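Local coordinates for protein VIN1 (Oscarella pearsei, PDB 6BFI) that binds actin filaments and may take part in cell-cell adhesion as a sponge homolog of vinculin, at residues S207-C212 with F229-V234. Residues are numbered along the deposited sequence; the frame is centred on the assembly and turned at random.
Sequences SSIRVC and FGRDYV
Two consecutive antiparallel helices of a vinculin-family helical bundle, 185-215 and 224-249, pack where Ser-208, Ile-209 and Cys-212 meet Arg-231. The axes of the short segments approach to 8.7 Å, with 156° between their N-to-C directions, and the backbones come closest at Ser-208 and Arg-231, whose CA atoms are 5.1 Å apart. No hydrogen bond joins the two segments; the contact is van der Waals packing, most of it against Arg-231. Ser-208 OG sits between its own backbone N and carbonyl carbon (chi1 59°) and hydrogen-bonds back within its own helix, chiefly to Leu-205 O, with Ile-204 O as a second acceptor, while the same oxygen rests 3.5 Å from Arg-231 CA. Ile-209 crosses the arginine chain at about a right angle, its CG1 touching Arg-231 CG at 3.9 Å. Ile-209 also touches Leu-157 and Phe-160 of helix 154-178, and Tyr-471 of helix 466-493 touches both Ser-208 and Val-234. Anti to its backbone N, Arg-231 CG leads into a chain that bends at chi3 (58°), which sets NE near Asp-232. There NE forms a salt bridge with Asp-232 OD1 at 3.0 Å, meeting that oxygen from above the carboxylate plane. Cys-212 SG lies over one face of the guanidinium, 4.1 Å from Arg-231 NH1.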
loop_
_atom_site.group_PDB
_atom_site.type_symbol
_atom_site.label_atom_id
_atom_site.label_comp_id
_atom_site.label_asym_id
_atom_site.label_seq_id
_atom_site.Cartn_x
_atom_site.Cartn_y
_atom_site.Cartn_z
ATOM N N SER A 207 -1.966 -29.484 -14.832
ATOM C CA SER A 207 -1.507 -30.543 -13.939
ATOM C C SER A 207 -2.675 -31.172 -13.187
ATOM O O SER A 207 -2.830 -32.401 -13.172
ATOM C CB SER A 207 -0.468 -29.988 -12.966
ATOM O OG SER A 207 0.023 -31.003 -12.112
ATOM N N SER A 208 -3.517 -30.340 -12.566
ATOM C CA SER A 208 -4.679 -30.853 -11.845
ATOM C C SER A 208 -5.583 -31.668 -12.762
ATOM O O SER A 208 -6.095 -32.726 -12.366
ATOM C CB SER A 208 -5.454 -29.697 -11.212
ATOM O OG SER A 208 -5.893 -28.777 -12.196
ATOM N N ILE A 209 -5.784 -31.196 -13.997
ATOM C CA ILE A 209 -6.542 -31.976 -14.973
ATOM C C ILE A 209 -5.889 -33.335 -15.189
ATOM O O ILE A 209 -6.571 -34.364 -15.275
ATOM C CB ILE A 209 -6.674 -31.204 -16.297
ATOM C CG1 ILE A 209 -7.439 -29.900 -16.092
ATOM C CG2 ILE A 209 -7.383 -32.053 -17.333
ATOM C CD1 ILE A 209 -7.444 -29.023 -17.315
ATOM N N ARG A 210 -4.556 -33.360 -15.277
ATOM C CA ARG A 210 -3.854 -34.624 -15.460
ATOM C C ARG A 210 -4.137 -35.586 -14.309
ATOM O O ARG A 210 -4.415 -36.773 -14.538
ATOM C CB ARG A 210 -2.356 -34.369 -15.609
ATOM C CG ARG A 210 -1.566 -35.519 -16.201
ATOM C CD ARG A 210 -0.478 -34.984 -17.117
ATOM N NE ARG A 210 -1.043 -34.383 -18.322
ATOM C CZ ARG A 210 -0.415 -33.491 -19.083
ATOM N NH1 ARG A 210 0.803 -33.079 -18.759
ATOM N NH2 ARG A 210 -1.008 -33.003 -20.165
ATOM N N VAL A 211 -4.096 -35.093 -13.065
ATOM C CA VAL A 211 -4.390 -35.998 -11.953
ATOM C C VAL A 211 -5.839 -36.466 -12.010
ATOM O O VAL A 211 -6.142 -37.603 -11.632
ATOM C CB VAL A 211 -4.053 -35.365 -10.582
ATOM C CG1 VAL A 211 -3.159 -34.147 -10.730
ATOM C CG2 VAL A 211 -5.316 -35.039 -9.783
ATOM N N CYS A 212 -6.758 -35.624 -12.498
ATOM C CA CYS A 212 -8.139 -36.080 -12.649
ATOM C C CYS A 212 -8.240 -37.206 -13.674
ATOM O O CYS A 212 -8.921 -38.217 -13.439
ATOM C CB CYS A 212 -9.041 -34.910 -13.043
ATOM S SG CYS A 212 -9.257 -33.660 -11.749
ATOM N N PHE A 229 -12.099 -30.973 -6.988
ATOM C CA PHE A 229 -12.061 -29.738 -6.214
ATOM C C PHE A 229 -10.806 -28.936 -6.525
ATOM O O PHE A 229 -10.870 -27.714 -6.683
ATOM C CB PHE A 229 -12.144 -30.037 -4.716
ATOM C CG PHE A 229 -12.052 -28.808 -3.847
ATOM C CD1 PHE A 229 -10.828 -28.363 -3.374
ATOM C CD2 PHE A 229 -13.192 -28.095 -3.512
ATOM C CE1 PHE A 229 -10.741 -27.235 -2.581
ATOM C CE2 PHE A 229 -13.111 -26.965 -2.718
ATOM C CZ PHE A 229 -11.884 -26.535 -2.253
ATOM N N GLY A 230 -9.652 -29.602 -6.599
ATOM C CA GLY A 230 -8.429 -28.892 -6.941
ATOM C C GLY A 230 -8.507 -28.243 -8.310
ATOM O O GLY A 230 -8.256 -27.039 -8.464
ATOM N N ARG A 231 -8.879 -29.033 -9.322
ATOM C CA ARG A 231 -9.011 -28.502 -10.675
ATOM C C ARG A 231 -9.950 -27.299 -10.710
ATOM O O ARG A 231 -9.583 -26.227 -11.200
ATOM C CB ARG A 231 -9.508 -29.599 -11.615
ATOM C CG ARG A 231 -9.797 -29.124 -13.025
ATOM C CD ARG A 231 -10.667 -30.134 -13.743
ATOM N NE ARG A 231 -11.923 -30.347 -13.029
ATOM C CZ ARG A 231 -12.718 -31.395 -13.207
ATOM N NH1 ARG A 231 -12.388 -32.343 -14.076
ATOM N NH2 ARG A 231 -13.841 -31.500 -12.508
ATOM N N ASP A 232 -11.163 -27.459 -10.173
ATOM C CA ASP A 232 -12.140 -26.373 -10.215
ATOM C C ASP A 232 -11.690 -25.175 -9.388
ATOM O O ASP A 232 -12.093 -24.041 -9.673
ATOM C CB ASP A 232 -13.502 -26.872 -9.734
ATOM C CG ASP A 232 -14.037 -28.011 -10.583
ATOM O OD1 ASP A 232 -13.538 -28.192 -11.713
ATOM O OD2 ASP A 232 -14.956 -28.723 -10.123
ATOM N N TYR A 233 -10.868 -25.405 -8.364
ATOM C CA TYR A 233 -10.277 -24.296 -7.628
ATOM C C TYR A 233 -9.357 -23.486 -8.527
ATOM O O TYR A 233 -9.399 -22.248 -8.520
ATOM C CB TYR A 233 -9.519 -24.819 -6.406
ATOM C CG TYR A 233 -8.588 -23.807 -5.774
ATOM C CD1 TYR A 233 -9.060 -22.873 -4.862
ATOM C CD2 TYR A 233 -7.233 -23.793 -6.085
ATOM C CE1 TYR A 233 -8.213 -21.948 -4.283
ATOM C CE2 TYR A 233 -6.378 -22.874 -5.511
ATOM C CZ TYR A 233 -6.873 -21.952 -4.610
ATOM O OH TYR A 233 -6.025 -21.030 -4.034
ATOM N N VAL A 234 -8.518 -24.165 -9.315
ATOM C CA VAL A 234 -7.640 -23.431 -10.222
ATOM C C VAL A 234 -8.454 -22.734 -11.309
ATOM O O VAL A 234 -8.152 -21.597 -11.701
ATOM C CB VAL A 234 -6.575 -24.369 -10.815
ATOM C CG1 VAL A 234 -5.636 -23.596 -11.728
ATOM C CG2 VAL A 234 -5.794 -25.054 -9.697
#